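Local coordinates for protein endoglucanase CEL5A (Eubacterium cellulosolvens, PDB 4AFM) that probably binds xyloglucan and related plant-wall glucans through a non-catalytic carbohydrate binding module attached to a family 5 endoglucanase, at residues V57-R62 against L104-V109; G10-E15 against P25-L30. All blocks are in the same frame, centred on the assembly; numbering follows the deposited sequence.

Contact 1. Residues V57-R62 against L104-V109; sequences VLIFAR and LDYIGV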
ATOM      1  N   VAL A  57     -10.058 -13.265  -5.539  1.00  6.80           N
ATOM      2  CA  VAL A  57     -10.070 -12.558  -6.837  1.00  7.22           C
ATOM      3  C   VAL A  57      -9.181 -11.333  -6.770  1.00  6.01           C
ATOM      4  O   VAL A  57      -8.955 -10.752  -5.712  1.00  6.76           O
ATOM      5  CB  VAL A  57     -11.493 -12.191  -7.337  1.00  7.75           C
ATOM      6  CG1 VAL A  57     -12.314 -13.443  -7.571  1.00 10.26           C
ATOM      7  CG2 VAL A  57     -12.185 -11.287  -6.331  1.00  9.56           C
ATOM      8  N   LEU A  58      -8.762 -10.894  -7.942  1.00  5.87           N
ATOM      9  CA  LEU A  58      -8.021  -9.658  -8.145  1.00  5.75           C
ATOM     10  C   LEU A  58      -8.913  -8.761  -8.956  1.00  5.97           C
ATOM     11  O   LEU A  58      -9.529  -9.191  -9.981  1.00  7.04           O
ATOM     12  CB  LEU A  58      -6.703  -9.941  -8.877  1.00  6.11           C
ATOM     13  CG  LEU A  58      -5.862  -8.699  -9.217  1.00  7.00           C
ATOM     14  CD1 LEU A  58      -5.341  -8.046  -7.948  1.00  8.38           C
ATOM     15  CD2 LEU A  58      -4.688  -9.189 -10.114  1.00  8.66           C
ATOM     16  N   ILE A  59      -9.043  -7.501  -8.611  1.00  5.98           N
ATOM     17  CA  ILE A  59      -9.909  -6.454  -9.255  0.58  5.98           C
ATOM     18  C   ILE A  59      -8.969  -5.427  -9.858  1.00  5.68           C
ATOM     19  O   ILE A  59      -8.196  -4.827  -9.049  1.00  6.01           O
ATOM     20  CB  ILE A  59     -10.865  -5.730  -8.230  0.58  6.24           C
ATOM     21  CG1 ILE A  59     -11.657  -6.690  -7.349  0.58  6.71           C
ATOM     22  CG2 ILE A  59     -11.753  -4.742  -8.958  0.58  6.61           C
ATOM     23  CD1 ILE A  59     -12.481  -7.721  -8.089  0.58  8.91           C
ATOM     24  N   PHE A  60      -9.025  -5.108 -11.131  1.00  5.79           N
ATOM     25  CA  PHE A  60      -8.507  -3.848 -11.697  1.00  5.97           C
ATOM     26  C   PHE A  60      -9.698  -3.050 -12.095  1.00  6.15           C
ATOM     27  O   PHE A  60     -10.571  -3.618 -12.867  1.00  7.29           O
ATOM     28  CB  PHE A  60      -7.600  -4.103 -12.893  1.00  6.75           C
ATOM     29  CG  PHE A  60      -6.150  -4.342 -12.556  1.00  7.13           C
ATOM     30  CD1 PHE A  60      -5.746  -5.222 -11.508  1.00  7.30           C
ATOM     31  CD2 PHE A  60      -5.206  -3.674 -13.269  1.00  7.56           C
ATOM     32  CE1 PHE A  60      -4.367  -5.394 -11.279  1.00  7.56           C
ATOM     33  CE2 PHE A  60      -3.822  -3.906 -13.012  1.00  8.83           C
ATOM     34  CZ  PHE A  60      -3.429  -4.707 -11.991  1.00  7.50           C
ATOM     35  N   ALA A  61      -9.870  -1.808 -11.673  1.00  5.90           N
ATOM     36  CA  ALA A  61     -11.085  -1.050 -11.995  1.00  5.71           C
ATOM     37  C   ALA A  61     -10.751   0.317 -12.455  1.00  5.76           C
ATOM     38  O   ALA A  61      -9.772   0.966 -12.011  1.00  5.59           O
ATOM     39  CB  ALA A  61     -12.086  -1.038 -10.840  1.00  6.06           C
ATOM     40  N   ARG A  62     -11.630   0.839 -13.322  1.00  6.00           N
ATOM     41  CA  ARG A  62     -11.640   2.252 -13.747  1.00  6.75           C
ATOM     42  C   ARG A  62     -13.002   2.769 -13.488  1.00  6.72           C
ATOM     43  O   ARG A  62     -14.012   2.182 -13.921  1.00  7.11           O
ATOM     44  CB  ARG A  62     -11.323   2.316 -15.261  1.00  7.25           C
ATOM     45  CG  ARG A  62     -11.366   3.765 -15.782  1.00  7.63           C
ATOM     46  CD  ARG A  62     -11.101   3.806 -17.287  1.00  8.34           C
ATOM     47  NE  ARG A  62     -12.328   3.344 -17.984  1.00  8.44           N
ATOM     48  CZ  ARG A  62     -12.366   3.053 -19.300  1.00  9.81           C
ATOM     49  NH1 ARG A  62     -11.264   3.013 -20.034  1.00 11.69           N
ATOM     50  NH2 ARG A  62     -13.533   2.747 -19.839  1.00 10.01           N
ATOM     51  N   LEU A 104      -6.120   3.649 -14.891  1.00  6.58           N
ATOM     52  CA  LEU A 104      -6.468   2.684 -13.844  1.00  6.97           C
ATOM     53  C   LEU A 104      -6.730   3.333 -12.519  1.00  6.66           C
ATOM     54  O   LEU A 104      -5.807   4.020 -11.966  1.00  8.69           O
ATOM     55  CB  LEU A 104      -5.341   1.676 -13.756  1.00  6.99           C
ATOM     56  CG  LEU A 104      -5.535   0.581 -12.690  1.00  6.28           C
ATOM     57  CD1 LEU A 104      -6.744  -0.309 -12.982  1.00  6.69           C
ATOM     58  CD2 LEU A 104      -4.256  -0.245 -12.568  1.00  7.44           C
ATOM     59  N   ASP A 105      -7.891   3.161 -11.929  1.00  5.96           N
ATOM     60  CA  ASP A 105      -8.223   3.825 -10.635  1.00  6.25           C
ATOM     61  C   ASP A 105      -8.016   2.949  -9.445  1.00  5.83           C
ATOM     62  O   ASP A 105      -7.862   3.519  -8.318  1.00  7.03           O
ATOM     63  CB  ASP A 105      -9.681   4.303 -10.689  1.00  7.35           C
ATOM     64  CG  ASP A 105      -9.940   5.400 -11.563  1.00  8.47           C
ATOM     65  OD1 ASP A 105      -9.212   6.440 -11.405  1.00 12.27           O
ATOM     66  OD2 ASP A 105     -10.829   5.429 -12.422  1.00  9.00           O
ATOM     67  N   TYR A 106      -8.016   1.634  -9.555  1.00  5.35           N
ATOM     68  CA  TYR A 106      -8.120   0.798  -8.370  1.00  5.19           C
ATOM     69  C   TYR A 106      -7.575  -0.570  -8.652  1.00  5.09           C
ATOM     70  O   TYR A 106      -7.914  -1.175  -9.731  1.00  5.24           O
ATOM     71  CB  TYR A 106      -9.645   0.675  -8.019  1.00  5.76           C
ATOM     72  CG  TYR A 106      -9.941  -0.220  -6.852  1.00  6.04           C
ATOM     73  CD1 TYR A 106      -9.673   0.182  -5.540  1.00  6.65           C
ATOM     74  CD2 TYR A 106     -10.456  -1.523  -7.045  1.00  6.33           C
ATOM     75  CE1 TYR A 106      -9.977  -0.623  -4.471  1.00  7.09           C
ATOM     76  CE2 TYR A 106     -10.727  -2.327  -5.955  1.00  6.60           C
ATOM     77  CZ  TYR A 106     -10.503  -1.863  -4.696  1.00  6.73           C
ATOM     78  OH  TYR A 106     -10.822  -2.758  -3.667  1.00  7.67           O
ATOM     79  N   ILE A 107      -6.819  -1.115  -7.722  1.00  5.01           N
ATOM     80  CA  ILE A 107      -6.423  -2.496  -7.706  1.00  5.19           C
ATOM     81  C   ILE A 107      -6.830  -3.041  -6.373  1.00  5.27           C
ATOM     82  O   ILE A 107      -6.506  -2.463  -5.335  1.00  5.52           O
ATOM     83  CB  ILE A 107      -4.853  -2.614  -7.854  1.00  5.38           C
ATOM     84  CG1 ILE A 107      -4.460  -2.065  -9.214  1.00  5.90           C
ATOM     85  CG2 ILE A 107      -4.422  -4.079  -7.685  1.00  6.09           C
ATOM     86  CD1 ILE A 107      -2.938  -1.869  -9.331  1.00  7.55           C
ATOM     87  N   GLY A 108      -7.536  -4.163  -6.305  1.00  5.32           N
ATOM     88  CA  GLY A 108      -7.948  -4.736  -5.033  1.00  5.64           C
ATOM     89  C   GLY A 108      -7.808  -6.238  -5.044  1.00  5.60           C
ATOM     90  O   GLY A 108      -8.105  -6.917  -6.076  1.00  7.48           O
ATOM     91  N   VAL A 109      -7.449  -6.838  -3.932  1.00  5.66           N
ATOM     92  CA  VAL A 109      -7.450  -8.299  -3.730  1.00  6.10           C
ATOM     93  C   VAL A 109      -8.576  -8.545  -2.774  1.00  6.19           C
ATOM     94  O   VAL A 109      -8.573  -7.973  -1.644  1.00  6.56           O
ATOM     95  CB  VAL A 109      -6.107  -8.739  -3.138  1.00  6.77           C
ATOM     96  CG1 VAL A 109      -6.174 -10.223  -2.787  1.00  8.42           C
ATOM     97  CG2 VAL A 109      -4.941  -8.452  -4.068  1.00  8.02           C
TER

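Contact 2. Residues G10-E15 against P25-L30; sequences GSKHVE and PSAYEL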
ATOM      1  N   GLY A  10       2.772 -10.825   6.113  1.00  7.68           N
ATOM      2  CA  GLY A  10       2.267 -10.810   7.497  1.00  7.94           C
ATOM      3  C   GLY A  10       1.123 -11.768   7.566  1.00  7.40           C
ATOM      4  O   GLY A  10       1.210 -12.886   7.059  1.00  7.99           O
ATOM      5  N   SER A  11       0.023 -11.299   8.171  1.00  8.21           N
ATOM      6  CA  SER A  11      -1.157 -12.161   8.369  1.00  8.32           C
ATOM      7  C   SER A  11      -2.350 -11.278   8.334  1.00  8.68           C
ATOM      8  O   SER A  11      -2.830 -10.807   9.394  1.00 12.23           O
ATOM      9  CB  SER A  11      -0.989 -12.992   9.628  1.00  9.24           C
ATOM     10  OG  SER A  11      -2.055 -13.980   9.610  1.00 11.57           O
ATOM     11  N   LYS A  12      -2.936 -10.998   7.184  1.00  7.81           N
ATOM     12  CA  LYS A  12      -4.061 -10.075   7.005  1.00  7.12           C
ATOM     13  C   LYS A  12      -5.333 -10.925   6.886  1.00  6.75           C
ATOM     14  O   LYS A  12      -5.480 -11.640   5.885  1.00  6.83           O
ATOM     15  CB  LYS A  12      -3.822  -9.242   5.750  1.00  8.69           C
ATOM     16  CG  LYS A  12      -4.989  -8.407   5.250  1.00 10.82           C
ATOM     17  CD  LYS A  12      -5.338  -7.279   6.190  1.00 11.66           C
ATOM     18  CE  LYS A  12      -6.184  -6.260   5.414  1.00 13.92           C
ATOM     19  NZ  LYS A  12      -6.657  -5.190   6.315  1.00 11.42           N
ATOM     20  N   HIS A  13      -6.246 -10.839   7.834  1.00  6.77           N
ATOM     21  CA  HIS A  13      -7.480 -11.583   7.800  1.00  6.68           C
ATOM     22  C   HIS A  13      -8.616 -10.749   7.346  1.00  7.04           C
ATOM     23  O   HIS A  13      -8.716  -9.558   7.812  1.00  9.97           O
ATOM     24  CB  HIS A  13      -7.724 -12.221   9.150  1.00  7.33           C
ATOM     25  CG  HIS A  13      -8.890 -13.127   9.163  1.00  7.41           C
ATOM     26  ND1 HIS A  13      -8.820 -14.358   8.520  1.00  7.85           N
ATOM     27  CD2 HIS A  13     -10.086 -13.066   9.790  1.00  9.03           C
ATOM     28  CE1 HIS A  13      -9.972 -15.008   8.704  1.00  7.51           C
ATOM     29  NE2 HIS A  13     -10.750 -14.240   9.480  1.00  8.46           N
ATOM     30  N   VAL A  14      -9.484 -11.255   6.527  1.00  6.41           N
ATOM     31  CA  VAL A  14     -10.677 -10.545   6.003  1.00  7.39           C
ATOM     32  C   VAL A  14     -11.882 -11.412   6.284  1.00  7.23           C
ATOM     33  O   VAL A  14     -11.957 -12.533   5.724  1.00  8.21           O
ATOM     34  CB  VAL A  14     -10.544 -10.223   4.481  1.00  7.92           C
ATOM     35  CG1 VAL A  14     -11.738  -9.348   4.019  1.00  8.71           C
ATOM     36  CG2 VAL A  14      -9.165  -9.571   4.197  1.00 10.49           C
ATOM     37  N   GLU A  15     -12.816 -10.971   7.049  1.00  7.44           N
ATOM     38  CA  GLU A  15     -14.118 -11.643   7.206  0.69  8.71           C
ATOM     39  C   GLU A  15     -15.120 -11.219   6.234  1.00  9.66           C
ATOM     40  O   GLU A  15     -15.294 -10.006   5.960  1.00  9.97           O
ATOM     41  CB  GLU A  15     -14.715 -11.413   8.591  0.69 10.90           C
ATOM     42  CG  GLU A  15     -13.897 -12.071   9.630  0.69 10.20           C
ATOM     43  CD  GLU A  15     -14.657 -12.049  10.979  0.69 10.92           C
ATOM     44  OE1 GLU A  15     -15.657 -11.247  11.164  0.69 11.33           O
ATOM     45  OE2 GLU A  15     -14.221 -12.810  11.852  0.69 10.34           O
ATOM     46  N   PRO A  25     -15.227  -6.277   1.418  1.00 11.13           N
ATOM     47  CA  PRO A  25     -13.971  -5.941   1.986  1.00 11.60           C
ATOM     48  C   PRO A  25     -12.808  -6.506   1.236  1.00  9.31           C
ATOM     49  O   PRO A  25     -12.936  -7.481   0.459  1.00 11.07           O
ATOM     50  CB  PRO A  25     -14.034  -6.488   3.416  1.00 12.42           C
ATOM     51  CG  PRO A  25     -15.031  -7.543   3.300  1.00 14.35           C
ATOM     52  CD  PRO A  25     -16.028  -7.144   2.285  1.00 12.83           C
ATOM     53  N   SER A  26     -11.623  -5.971   1.476  1.00  9.02           N
ATOM     54  CA  SER A  26     -10.395  -6.312   0.767  1.00  7.57           C
ATOM     55  C   SER A  26      -9.277  -6.784   1.632  1.00  6.86           C
ATOM     56  O   SER A  26      -9.205  -6.354   2.823  1.00  8.11           O
ATOM     57  CB  SER A  26      -9.856  -5.119  -0.011  1.00  7.71           C
ATOM     58  OG  SER A  26     -10.909  -4.524  -0.816  1.00  9.92           O
ATOM     59  N   ALA A  27      -8.352  -7.547   1.121  1.00  6.71           N
ATOM     60  CA  ALA A  27      -7.098  -7.834   1.772  1.00  6.84           C
ATOM     61  C   ALA A  27      -6.055  -6.810   1.465  1.00  7.34           C
ATOM     62  O   ALA A  27      -5.089  -6.652   2.228  1.00  8.69           O
ATOM     63  CB  ALA A  27      -6.620  -9.242   1.366  1.00  9.05           C
ATOM     64  N   TYR A  28      -6.102  -6.152   0.287  1.00  6.35           N
ATOM     65  CA  TYR A  28      -5.052  -5.245  -0.155  1.00  6.85           C
ATOM     66  C   TYR A  28      -5.647  -4.327  -1.203  1.00  6.40           C
ATOM     67  O   TYR A  28      -6.415  -4.851  -2.073  1.00  7.07           O
ATOM     68  CB  TYR A  28      -3.938  -6.116  -0.836  1.00  7.12           C
ATOM     69  CG  TYR A  28      -2.803  -5.301  -1.406  1.00  7.48           C
ATOM     70  CD1 TYR A  28      -1.720  -4.916  -0.631  1.00  8.81           C
ATOM     71  CD2 TYR A  28      -2.799  -4.932  -2.763  1.00  8.46           C
ATOM     72  CE1 TYR A  28      -0.659  -4.131  -1.140  1.00  9.79           C
ATOM     73  CE2 TYR A  28      -1.795  -4.164  -3.298  1.00  9.29           C
ATOM     74  CZ  TYR A  28      -0.749  -3.774  -2.501  1.00  8.80           C
ATOM     75  OH  TYR A  28       0.333  -3.029  -3.008  1.00 10.68           O
ATOM     76  N   GLU A  29      -5.398  -3.083  -1.191  1.00  5.93           N
ATOM     77  CA  GLU A  29      -5.900  -2.147  -2.204  1.00  6.33           C
ATOM     78  C   GLU A  29      -4.911  -1.140  -2.567  1.00  6.56           C
ATOM     79  O   GLU A  29      -4.222  -0.593  -1.607  1.00  7.61           O
ATOM     80  CB  GLU A  29      -7.182  -1.378  -1.598  1.00  7.81           C
ATOM     81  CG  GLU A  29      -8.322  -2.326  -1.346  1.00  9.59           C
ATOM     82  CD  GLU A  29      -9.375  -1.561  -0.732  1.00  8.76           C
ATOM     83  OE1 GLU A  29      -9.301  -1.104   0.491  1.00  9.68           O
ATOM     84  OE2 GLU A  29     -10.470  -1.591  -1.287  1.00 10.90           O
ATOM     85  N   LEU A  30      -4.892  -0.689  -3.775  1.00  6.57           N
ATOM     86  CA  LEU A  30      -4.083   0.458  -4.227  1.00  7.83           C
ATOM     87  C   LEU A  30      -4.886   1.316  -5.086  1.00  8.54           C
ATOM     88  O   LEU A  30      -5.838   0.832  -5.890  1.00  9.48           O
ATOM     89  CB  LEU A  30      -2.981   0.111  -5.158  1.00 10.79           C
ATOM     90  CG  LEU A  30      -1.961  -0.707  -4.568  1.00 10.32           C
ATOM     91  CD1 LEU A  30      -0.848  -1.200  -5.638  1.00 12.14           C
ATOM     92  CD2 LEU A  30      -0.989   0.150  -3.666  1.00 14.80           C
TER

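Contact 1. Residues V57-R62 against L104-V109
Phe60 packs against Leu104 and Ile107 where two central strands of a beta-sandwich sheet run antiparallel, their axes 4.7 Å apart. At the end of the pairing, Asp105 and Tyr106 both face Ala61, which makes a classic beta bulge. The Phe60 side chain can be followed outward. Its CB lies 3.9 Å from Leu104 CD1, and that methyl also reaches CG. Phe60 CD2 meets Leu104 CD2 at 3.6 Å, and CE2 touches the same methyl. Phe60 CE1 meets Ile107 CG2 at 3.8 Å. At the tip, CZ meets Ile107 CD1. Ile107 CG1 sits over the ring face, 4.0 Å from the centroid and 12° off the normal, a CH-pi contact. The two side chains lie side by side and point the same way. Beyond this pair, Phe60 meets Phe101 edge-to-face and packs on Ile92 of helix 89-96. The opposite sheet face carries Ile59, Ala61 and Tyr106, with Ile59 CG2 at the edge of the Tyr106 ring. In the bulge, Ala61 O accepts two backbone bonds: a sound one from Asp105 N at 2.9 Å and a weak one from Tyr106 N at 3.1 Å.

Contact 2. Residues G10-E15 against P25-L30
Val14 puts its two methyl groups against different residues of 25-30. CG1 rests on the Pro25 ring, 3.7 Å from Pro25 CB and nearly as close to Pro25 CG. CG2 comes 3.5 Å from Ser26 O and touches both CA and CB of Ala27. Val14 has CG1 anti to the backbone N (chi1 -174°), which leaves CG2 beside that N and turned to Ala27. Pro25 adds a second touch, its CG lying 3.6 Å from Glu15 O. Lys12 lies alongside the Ala27 carbonyl. Its chain bends at chi2 (68°) and is extended beyond, so CG and CE both approach Ala27 O, CE at 3.4 Å. The two segments meet by packing, without hydrogen bonds between them. This is a corner of the beta-sandwich. The chain turns at Gly10, and strand 11-14 pairs with 118-127 in one sheet. Strand 28-30, which follows Pro25 to Ala27, is an outermost strand of the other sheet within this chain. The Lys12 amine reaches past the corner and bonds Met37 O and Thr36 OG1 of the second subunit. An alanine here would probably leave these two atoms without their lysine partner, and would open a gap beside Ala27 O. The next shell sets the positions. Lys12 and Val14 are held by backbone bonds to Val120 and Met118, and the Ala27 methyl packs on those same two residues. Pro25 also packs on Phe16. The CB of Ser26 points away from 10-15, and its OG bonds Lys110 NZ.

How the contacts relate
Contacts 1 and 2 have centres 14 Å apart and meet in one sheet, where strand 106-111 lies between 56-62 and 28-30; strand 11-14 belongs to the other sheet. Val109 faces Leu58 on one side and the 25-30 segment on the other. Val109 O receives Ala27 N at 2.8 Å. A side-chain link runs beside it: Tyr106 OH of contact 1 is 2.7 Å from Glu29 OE2 of contact 2, a probable hydrogen bond. Lys110 NZ bonds both Tyr106 OH and Ser26 OG, a charged partner common to both. Contact 1 lies within one subunit, whereas contact 2 also meets the second. One glycerol, probably from the crystallisation liquor, bonds Glu15 OE2, and another bonds Glu29 O.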